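Local coordinates for protein esterase (Rhizomucor miehei, PDB 4WY5) that probably hydrolyses carboxylic esters, acting as a carboxylesterase built on the alpha/beta hydrolase fold, at residues V103-L106 against T107-N111; E133-A136 against A137-V141; N149-A152 against E153-A156; V170-Y173 against A174-G178. All coordinates share one frame; numbering follows the deposited sequence.

Interaction 1. Residues V103-L106 against T107-N111. With SO4 (sulfate ion), chain D.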
loop_
_atom_site.group_PDB
_atom_site.type_symbol
_atom_site.label_atom_id
_atom_site.label_comp_id
_atom_site.label_asym_id
_atom_site.label_seq_id
_atom_site.Cartn_x
_atom_site.Cartn_y
_atom_site.Cartn_z
ATOM N N VAL A 103 -16.396 -1.944 8.799
ATOM C CA VAL A 103 -16.727 -3.322 9.171
ATOM C C VAL A 103 -17.581 -4.012 8.097
ATOM O O VAL A 103 -17.304 -5.151 7.684
ATOM C CB VAL A 103 -17.475 -3.378 10.518
ATOM C CG1 VAL A 103 -18.106 -4.746 10.736
ATOM C CG2 VAL A 103 -16.535 -3.030 11.652
ATOM N N ARG A 104 -18.609 -3.319 7.633
ATOM C CA ARG A 104 -19.480 -3.888 6.620
ATOM C C ARG A 104 -18.782 -4.019 5.257
ATOM O O ARG A 104 -18.997 -5.013 4.554
ATOM C CB ARG A 104 -20.778 -3.066 6.527
ATOM C CG ARG A 104 -21.711 -3.381 7.712
ATOM C CD ARG A 104 -23.136 -2.814 7.629
ATOM N NE ARG A 104 -23.842 -3.089 8.886
ATOM C CZ ARG A 104 -25.137 -2.879 9.108
ATOM N NH1 ARG A 104 -25.916 -2.392 8.154
ATOM N NH2 ARG A 104 -25.653 -3.161 10.299
ATOM N N ASP A 105 -17.905 -3.067 4.925
ATOM C CA ASP A 105 -17.069 -3.147 3.704
ATOM C C ASP A 105 -16.099 -4.358 3.690
ATOM O O ASP A 105 -16.031 -5.109 2.717
ATOM C CB ASP A 105 -16.253 -1.845 3.507
ATOM C CG ASP A 105 -17.096 -0.700 2.943
ATOM O OD1 ASP A 105 -18.275 -0.939 2.583
ATOM O OD2 ASP A 105 -16.579 0.433 2.819
ATOM N N LEU A 106 -15.315 -4.512 4.749
ATOM C CA LEU A 106 -14.392 -5.650 4.860
ATOM C C LEU A 106 -15.121 -7.001 4.797
ATOM O O LEU A 106 -14.647 -7.948 4.161
ATOM C CB LEU A 106 -13.595 -5.552 6.164
ATOM C CG LEU A 106 -12.643 -4.343 6.229
ATOM C CD1 LEU A 106 -12.039 -4.160 7.615
ATOM C CD2 LEU A 106 -11.548 -4.463 5.168
ATOM N N THR A 107 -16.269 -7.082 5.466
ATOM C CA THR A 107 -17.025 -8.329 5.559
ATOM C C THR A 107 -17.489 -8.835 4.183
ATOM O O THR A 107 -17.207 -9.977 3.828
ATOM C CB THR A 107 -18.244 -8.172 6.508
ATOM O OG1 THR A 107 -17.779 -7.937 7.845
ATOM C CG2 THR A 107 -19.131 -9.426 6.487
ATOM N N VAL A 108 -18.180 -8.002 3.401
ATOM C CA VAL A 108 -18.678 -8.486 2.111
ATOM C C VAL A 108 -17.586 -8.567 1.013
ATOM O O VAL A 108 -17.661 -9.454 0.162
ATOM C CB VAL A 108 -19.886 -7.635 1.596
ATOM C CG1 VAL A 108 -20.806 -7.280 2.754
ATOM C CG2 VAL A 108 -19.439 -6.370 0.881
ATOM N N LYS A 109 -16.583 -7.673 1.026
ATOM C CA LYS A 109 -15.516 -7.692 0.003
ATOM C C LYS A 109 -14.529 -8.845 0.212
ATOM O O LYS A 109 -14.026 -9.405 -0.752
ATOM C CB LYS A 109 -14.732 -6.369 -0.019
ATOM C CG LYS A 109 -15.532 -5.176 -0.507
ATOM C CD LYS A 109 -14.743 -3.869 -0.402
ATOM C CE LYS A 109 -15.613 -2.677 -0.805
ATOM N NZ LYS A 109 -16.061 -2.689 -2.236
ATOM N N ALA A 110 -14.222 -9.182 1.463
ATOM C CA ALA A 110 -13.327 -10.317 1.720
ATOM C C ALA A 110 -14.095 -11.645 1.772
ATOM O O ALA A 110 -13.496 -12.721 1.621
ATOM C CB ALA A 110 -12.548 -10.111 3.020
ATOM N N ASN A 111 -15.417 -11.546 1.954
ATOM C CA ASN A 111 -16.310 -12.708 2.094
ATOM C C ASN A 111 -15.961 -13.492 3.356
ATOM O O ASN A 111 -15.527 -14.640 3.278
ATOM C CB ASN A 111 -16.251 -13.626 0.853
ATOM C CG ASN A 111 -17.487 -14.523 0.713
ATOM O OD1 ASN A 111 -18.603 -14.108 1.025
ATOM N ND2 ASN A 111 -17.290 -15.749 0.219
HETATM S S SO4 D . -29.474 -2.138 10.715
HETATM O O1 SO4 D . -30.768 -1.900 11.362
HETATM O O2 SO4 D . -29.224 -3.576 10.615
HETATM O O3 SO4 D . -29.473 -1.563 9.364
HETATM O O4 SO4 D . -28.417 -1.532 11.527
#
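T107 grips the carbonyl oxygen of V103 twice. Its hydroxyl OG1 donates to V103 O at 2.8 Å, and its amide N reaches the same O at 3.1 Å. The two donors arrive from opposite faces of the V103 carbonyl plane, which is how one oxygen serves both. With chi1 at -65°, OG1 stands beside the T107 backbone N, on the side where V103 O lies one turn earlier. The helical ladder continues with K109 N bonded to D105 O at 3.1 Å and A110 N to L106 O at 3.0 Å. The rung before them, V108 N to R104 O, is weak at 3.3 Å. The aliphatic part of K109 lies against the D105 carbonyl, CG being 3.3 Å from D105 O, before the chain bends at its last torsion. The ammonium does not pair with the D105 carboxylate, whose OD2 is instead bonded to Y304 OH.

R104 runs outward, extended from CG to NE. A sulfate, probably from the crystallisation liquor, sits in plane at the guanidinium edge, and the bond from R104 NH2 to SO4 O4 is weak at 3.4 Å; the stronger partner of NH2 is E53, through a salt bridge.

Further out, T107 OG1 also bonds T114 OG1 on the next strand, while V103 and L106 pack on F85 and L106 on I308 and I311 of helix 302-319. In chain order helix 100-110 follows strand 80-86 and precedes strand 113-117; since these strands are parallel neighbours in the hydrolase sheet, it is the connection of a beta-alpha-beta crossover.

Interaction 2. Residues E133-A136 against A137-V141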
loop_
_atom_site.group_PDB
_atom_site.type_symbol
_atom_site.label_atom_id
_atom_site.label_comp_id
_atom_site.label_asym_id
_atom_site.label_seq_id
_atom_site.Cartn_x
_atom_site.Cartn_y
_atom_site.Cartn_z
ATOM N N GLU A 133 -10.059 -9.631 27.643
ATOM C CA GLU A 133 -11.349 -9.931 27.039
ATOM C C GLU A 133 -11.167 -10.437 25.607
ATOM O O GLU A 133 -11.838 -11.381 25.165
ATOM C CB GLU A 133 -12.264 -8.695 27.059
ATOM C CG GLU A 133 -12.869 -8.400 28.430
ATOM C CD GLU A 133 -13.479 -7.011 28.552
ATOM O OE1 GLU A 133 -13.145 -6.132 27.729
ATOM O OE2 GLU A 133 -14.263 -6.785 29.507
ATOM N N ILE A 134 -10.229 -9.837 24.887
ATOM C CA ILE A 134 -10.103 -10.164 23.481
ATOM C C ILE A 134 -9.474 -11.552 23.346
ATOM O O ILE A 134 -9.853 -12.344 22.456
ATOM C CB ILE A 134 -9.306 -9.080 22.733
ATOM C CG1 ILE A 134 -10.087 -7.758 22.805
ATOM C CG2 ILE A 134 -9.055 -9.492 21.296
ATOM C CD1 ILE A 134 -9.326 -6.558 22.367
ATOM N N TYR A 135 -8.575 -11.881 24.272
ATOM C CA TYR A 135 -8.026 -13.234 24.310
ATOM C C TYR A 135 -9.145 -14.249 24.601
ATOM O O TYR A 135 -9.227 -15.301 23.954
ATOM C CB TYR A 135 -6.899 -13.344 25.354
ATOM C CG TYR A 135 -6.388 -14.766 25.564
ATOM C CD1 TYR A 135 -5.592 -15.398 24.609
ATOM C CD2 TYR A 135 -6.717 -15.481 26.723
ATOM C CE1 TYR A 135 -5.129 -16.700 24.805
ATOM C CE2 TYR A 135 -6.258 -16.777 26.929
ATOM C CZ TYR A 135 -5.470 -17.379 25.968
ATOM O OH TYR A 135 -5.017 -18.658 26.172
ATOM N N ALA A 136 -10.029 -13.908 25.535
ATOM C CA ALA A 136 -11.133 -14.795 25.886
ATOM C C ALA A 136 -12.137 -14.953 24.746
ATOM O O ALA A 136 -12.709 -16.027 24.565
ATOM C CB ALA A 136 -11.835 -14.293 27.134
ATOM N N ALA A 137 -12.333 -13.905 23.953
ATOM C CA ALA A 137 -13.248 -14.026 22.825
ATOM C C ALA A 137 -12.666 -14.927 21.744
ATOM O O ALA A 137 -13.381 -15.722 21.131
ATOM C CB ALA A 137 -13.578 -12.652 22.254
ATOM N N ILE A 138 -11.359 -14.829 21.537
ATOM C CA ILE A 138 -10.692 -15.701 20.570
ATOM C C ILE A 138 -10.861 -17.179 20.960
ATOM O O ILE A 138 -11.112 -18.026 20.100
ATOM C CB ILE A 138 -9.186 -15.358 20.438
ATOM C CG1 ILE A 138 -9.014 -14.006 19.732
ATOM C CG2 ILE A 138 -8.450 -16.446 19.669
ATOM C CD1 ILE A 138 -7.552 -13.521 19.588
ATOM N N LEU A 139 -10.749 -17.469 22.259
ATOM C CA LEU A 139 -10.945 -18.831 22.754
ATOM C C LEU A 139 -12.356 -19.321 22.499
ATOM O O LEU A 139 -12.565 -20.489 22.196
ATOM C CB LEU A 139 -10.632 -18.929 24.252
ATOM C CG LEU A 139 -9.127 -18.976 24.559
ATOM C CD1 LEU A 139 -8.823 -18.953 26.058
ATOM C CD2 LEU A 139 -8.473 -20.186 23.882
ATOM N N TRP A 140 -13.319 -18.418 22.604
ATOM C CA TRP A 140 -14.709 -18.783 22.416
ATOM C C TRP A 140 -15.029 -19.128 20.965
ATOM O O TRP A 140 -15.743 -20.094 20.678
ATOM C CB TRP A 140 -15.605 -17.649 22.891
ATOM C CG TRP A 140 -17.041 -17.980 22.774
ATOM C CD1 TRP A 140 -17.809 -18.610 23.703
ATOM C CD2 TRP A 140 -17.896 -17.720 21.647
ATOM N NE1 TRP A 140 -19.092 -18.757 23.230
ATOM C CE2 TRP A 140 -19.172 -18.220 21.970
ATOM C CE3 TRP A 140 -17.709 -17.102 20.409
ATOM C CZ2 TRP A 140 -20.264 -18.123 21.093
ATOM C CZ3 TRP A 140 -18.796 -17.012 19.533
ATOM C CH2 TRP A 140 -20.053 -17.520 19.883
ATOM N N VAL A 141 -14.482 -18.337 20.049
ATOM C CA VAL A 141 -14.672 -18.556 18.625
ATOM C C VAL A 141 -14.120 -19.906 18.178
ATOM O O VAL A 141 -14.722 -20.583 17.349
ATOM C CB VAL A 141 -13.998 -17.435 17.806
ATOM C CG1 VAL A 141 -13.763 -17.881 16.377
ATOM C CG2 VAL A 141 -14.845 -16.175 17.853
#
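A137 follows E133 by one helical turn, and its N-H bonds E133 O at 2.8 Å. The carboxylate of E133 takes no part in this turn, OE2 being bonded to S120 OG. At I138 the amide N donates to I134 O at 3.0 Å, and the side chain rests on the same acceptor: with chi1 at -70°, CG1 stands beside the I138 backbone N and lies 3.3 Å from I134 O. The turn belongs to helix 129-143, which packs against the central sheet of the alpha/beta hydrolase fold: A137 meets L65 on strand 63-71, while I134 faces L166 on the neighbouring helix 162-176. L139 carries the main side-chain contact. Its N bonds Y135 O at 3.1 Å, and its CG lies over one face of the Y135 ring, 4.2 Å above the plane and displaced toward the rim. The side chains come closest at L139 CD1 and Y135 CE2, 3.5 Å, crossing obliquely. The tyrosine gets there because its CG is anti to the backbone N (chi1 173°), which turns the ring forward along the helix, toward the leucine one turn on. W140 N then bonds A136 O at 3.2 Å; that carbonyl also has S60 OG as a partner. The indole itself swings away from the turn, onto V58 and S60 of strand 52-60 and L67 of strand 63-71.

Interaction 3. Residues N149-A152 against E153-A156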
loop_
_atom_site.group_PDB
_atom_site.type_symbol
_atom_site.label_atom_id
_atom_site.label_comp_id
_atom_site.label_asym_id
_atom_site.label_seq_id
_atom_site.Cartn_x
_atom_site.Cartn_y
_atom_site.Cartn_z
ATOM N N ASN A 149 -20.404 -21.689 11.856
ATOM C CA ASN A 149 -20.118 -22.055 10.466
ATOM C C ASN A 149 -18.847 -21.364 9.918
ATOM O O ASN A 149 -18.870 -20.762 8.840
ATOM C CB ASN A 149 -21.326 -21.740 9.576
ATOM C CG ASN A 149 -21.985 -22.998 9.022
ATOM O OD1 ASN A 149 -21.551 -24.117 9.316
ATOM N ND2 ASN A 149 -23.044 -22.821 8.222
ATOM N N ILE A 150 -17.742 -21.491 10.650
ATOM C CA ILE A 150 -16.457 -20.925 10.243
ATOM C C ILE A 150 -15.325 -21.941 10.324
ATOM O O ILE A 150 -15.408 -22.914 11.084
ATOM C CB ILE A 150 -16.033 -19.724 11.128
ATOM C CG1 ILE A 150 -15.878 -20.163 12.581
ATOM C CG2 ILE A 150 -17.004 -18.552 11.003
ATOM C CD1 ILE A 150 -14.991 -19.244 13.366
ATOM N N ASN A 151 -14.273 -21.709 9.536
ATOM C CA ASN A 151 -13.022 -22.452 9.678
ATOM C C ASN A 151 -12.160 -21.720 10.686
ATOM O O ASN A 151 -11.491 -20.741 10.333
ATOM C CB ASN A 151 -12.298 -22.576 8.333
ATOM C CG ASN A 151 -11.025 -23.394 8.418
ATOM O OD1 ASN A 151 -10.670 -23.910 9.481
ATOM N ND2 ASN A 151 -10.330 -23.524 7.293
ATOM N N ALA A 152 -12.149 -22.199 11.928
ATOM C CA ALA A 152 -11.517 -21.445 13.006
ATOM C C ALA A 152 -10.001 -21.367 12.851
ATOM O O ALA A 152 -9.362 -20.523 13.479
ATOM C CB ALA A 152 -11.880 -22.041 14.360
ATOM N N GLU A 153 -9.415 -22.236 12.029
ATOM C CA GLU A 153 -7.970 -22.152 11.799
ATOM C C GLU A 153 -7.605 -20.928 10.923
ATOM O O GLU A 153 -6.521 -20.354 11.069
ATOM C CB GLU A 153 -7.427 -23.448 11.175
ATOM C CG GLU A 153 -7.563 -24.714 12.065
ATOM C CD GLU A 153 -6.961 -24.593 13.481
ATOM O OE1 GLU A 153 -5.880 -23.969 13.659
ATOM O OE2 GLU A 153 -7.578 -25.147 14.424
ATOM N N ALA A 154 -8.489 -20.547 9.999
ATOM C CA ALA A 154 -8.255 -19.370 9.152
ATOM C C ALA A 154 -8.725 -18.094 9.873
ATOM O O ALA A 154 -9.854 -17.625 9.663
ATOM C CB ALA A 154 -8.956 -19.520 7.819
ATOM N N LEU A 155 -7.862 -17.553 10.729
ATOM C CA LEU A 155 -8.248 -16.496 11.663
ATOM C C LEU A 155 -7.282 -15.319 11.592
ATOM O O LEU A 155 -6.077 -15.510 11.516
ATOM C CB LEU A 155 -8.301 -17.056 13.095
ATOM C CG LEU A 155 -8.880 -16.245 14.260
ATOM C CD1 LEU A 155 -9.567 -17.204 15.266
ATOM C CD2 LEU A 155 -7.813 -15.388 14.965
ATOM N N ALA A 156 -7.827 -14.107 11.641
ATOM C CA ALA A 156 -7.043 -12.874 11.576
ATOM C C ALA A 156 -7.514 -11.873 12.636
ATOM O O ALA A 156 -8.671 -11.930 13.062
ATOM C CB ALA A 156 -7.159 -12.271 10.193
#
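N151 lays its amide oxygen against the backbone and side chain of E153. OD1 accepts from E153 N at 3.3 Å and also touches E153 CB at 3.7 Å. The bond is not lined up with a lone pair: the E153 N-H stands well above the amide plane, 52° out of it. What brings OD1 there is a first torsion of -177°, with CG anti to the backbone N of N151 and beside its carbonyl carbon. The two side chains cross at about a right angle, and the amide and carboxylate planes differ by 62°. A side-chain oxygen bonded to the amide two residues on defines an Asx turn.

The same residue also closes the backbone. A154 N bonds N151 O at 3.0 Å, again from above the carbonyl plane, making a type I beta turn from N151 to A154. E153 N is 3.1 Å from N151 O too, but its angle is poor, so it is OD1 that satisfies this N-H. Just beyond the turn, L155 CB comes within 3.6 Å of A152 O, and A154 forms the centre of an inverse gamma turn that swings the chain round the corner.

Backbone bonds hold both arms: N149 and N151 to L80, and A154 and A156 to V82, on strand 80-86, with L155 bonded to K184 just ahead of strand 185-189. The pair of bonds from N151, OD1 to the N two residues on and O to the N three residues on, is an Asx motif; here it turns the chain through a corner into strand 155-160 of the alpha/beta hydrolase sheet, the strand that leads to the probable nucleophile elbow.

Interaction 4. Residues V170-Y173 against A174-G178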
loop_
_atom_site.group_PDB
_atom_site.type_symbol
_atom_site.label_atom_id
_atom_site.label_comp_id
_atom_site.label_asym_id
_atom_site.label_seq_id
_atom_site.Cartn_x
_atom_site.Cartn_y
_atom_site.Cartn_z
ATOM N N VAL A 170 -2.496 -8.357 21.926
ATOM C CA VAL A 170 -3.107 -9.669 22.136
ATOM C C VAL A 170 -2.385 -10.716 21.287
ATOM O O VAL A 170 -2.489 -11.909 21.572
ATOM C CB VAL A 170 -4.648 -9.699 21.826
ATOM C CG1 VAL A 170 -4.919 -9.836 20.341
ATOM C CG2 VAL A 170 -5.343 -10.847 22.585
ATOM N N SER A 171 -1.648 -10.298 20.256
ATOM C CA SER A 171 -0.840 -11.284 19.531
ATOM C C SER A 171 0.333 -11.767 20.401
ATOM O O SER A 171 0.716 -12.945 20.356
ATOM C CB SER A 171 -0.309 -10.724 18.199
ATOM O OG SER A 171 -1.353 -10.352 17.314
ATOM N N ILE A 172 0.876 -10.875 21.219
ATOM C CA ILE A 172 1.987 -11.239 22.101
ATOM C C ILE A 172 1.464 -12.024 23.305
ATOM O O ILE A 172 2.020 -13.070 23.673
ATOM C CB ILE A 172 2.760 -9.994 22.590
ATOM C CG1 ILE A 172 3.395 -9.254 21.399
ATOM C CG2 ILE A 172 3.824 -10.384 23.636
ATOM C CD1 ILE A 172 4.064 -7.916 21.768
ATOM N N TYR A 173 0.380 -11.522 23.896
ATOM C CA TYR A 173 -0.284 -12.185 25.022
ATOM C C TYR A 173 -0.646 -13.646 24.711
ATOM O O TYR A 173 -0.340 -14.540 25.504
ATOM C CB TYR A 173 -1.540 -11.397 25.400
ATOM C CG TYR A 173 -2.287 -11.879 26.614
ATOM C CD1 TYR A 173 -3.311 -12.803 26.495
ATOM C CD2 TYR A 173 -1.989 -11.389 27.883
ATOM C CE1 TYR A 173 -4.016 -13.240 27.603
ATOM C CE2 TYR A 173 -2.689 -11.825 28.999
ATOM C CZ TYR A 173 -3.704 -12.748 28.845
ATOM O OH TYR A 173 -4.412 -13.189 29.932
ATOM N N ALA A 174 -1.243 -13.893 23.544
ATOM C CA ALA A 174 -1.677 -15.245 23.177
ATOM C C ALA A 174 -0.484 -16.194 23.067
ATOM O O ALA A 174 -0.585 -17.384 23.387
ATOM C CB ALA A 174 -2.462 -15.226 21.870
ATOM N N LYS A 175 0.634 -15.667 22.582
ATOM C CA LYS A 175 1.862 -16.447 22.474
ATOM C C LYS A 175 2.425 -16.842 23.846
ATOM O O LYS A 175 2.952 -17.946 24.012
ATOM C CB LYS A 175 2.921 -15.672 21.682
ATOM C CG LYS A 175 4.219 -16.440 21.471
ATOM C CD LYS A 175 5.286 -15.545 20.861
ATOM C CE LYS A 175 5.880 -14.622 21.911
ATOM N NZ LYS A 175 7.167 -14.009 21.474
ATOM N N GLU A 176 2.317 -15.935 24.815
ATOM C CA GLU A 176 2.856 -16.164 26.162
ATOM C C GLU A 176 1.996 -17.166 26.949
ATOM O O GLU A 176 2.430 -17.701 27.977
ATOM C CB GLU A 176 2.965 -14.834 26.939
ATOM C CG GLU A 176 3.921 -13.824 26.312
ATOM C CD GLU A 176 4.135 -12.573 27.152
ATOM O OE1 GLU A 176 3.251 -12.215 27.964
ATOM O OE2 GLU A 176 5.188 -11.922 26.974
ATOM N N LYS A 177 0.789 -17.416 26.442
ATOM C CA LYS A 177 -0.168 -18.360 27.035
ATOM C C LYS A 177 -0.104 -19.753 26.413
ATOM O O LYS A 177 -0.830 -20.655 26.827
ATOM C CB LYS A 177 -1.600 -17.826 26.892
ATOM C CG LYS A 177 -1.949 -16.696 27.844
ATOM C CD LYS A 177 -2.395 -17.254 29.188
ATOM C CE LYS A 177 -2.883 -16.152 30.113
ATOM N NZ LYS A 177 -3.373 -16.693 31.416
ATOM N N GLY A 178 0.750 -19.927 25.412
ATOM C CA GLY A 178 0.862 -21.205 24.738
ATOM C C GLY A 178 -0.069 -21.373 23.548
ATOM O O GLY A 178 -0.301 -22.489 23.091
#
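The ring of Y173 is approached obliquely at two ends: the backbone N of A174 lies near its CG and CD1, and the K177 side chain runs alongside its phenol end. A third neighbour, Y135 of helix 129-143, packs with it edge-to-face. The setting is the C terminus of helix 162-176, closed by a Schellman motif in which G178 has positive phi (90°) and its N bonds K175 O at 3.3 Å. The helix is the connection of the beta-alpha-beta unit between strands 155-160 and 185-189.

Its last turn is unevenly bonded. A174 N bonds V170 O at 3.1 Å, and E176 N bonds I172 O, also at 3.1 Å. Y173 O, by contrast, takes two weak bonds, from E176 N at 3.1 Å and K177 N at 3.2 Å, as the helix frays into its cap.

I172 and E176 point the same way side by side, CG2 of I172 facing OE2 of E176 at 3.9 Å. K175 instead sends its ammonium away from this turn to D247 O and E249 O. Y173 and K177 also run together: the tyrosine CG is anti to its backbone N (chi1 -175°), while the lysine bends at chi2 (-85°) to follow the ring, bringing its CE to 3.3 Å from Y173 OH.

How the interactions relate
From the N terminus onward the four contacts come strictly in series: none nests in another or crosses it, and each closes no more than a helical turn or a corner. Interaction 1 lies on helix 100-110 and touches none of the others; the nearest, interaction 3, has its closest atoms about 9 Å away. Interaction 2 touches both 3 and 4, which do not touch each other. The end of 137-141 meets the start of 149-156 where V141 CG1 packs on I150 CD1 at 3.5 Å, tying helix 129-143 to the approach to strand 155-160. Interactions 2 and 4 join two helices, with Y135 OH lying 3.6 Å from K177 CB. Strand 155-160, entered in interaction 3, leads directly into helix 162-176, which interaction 4 ends.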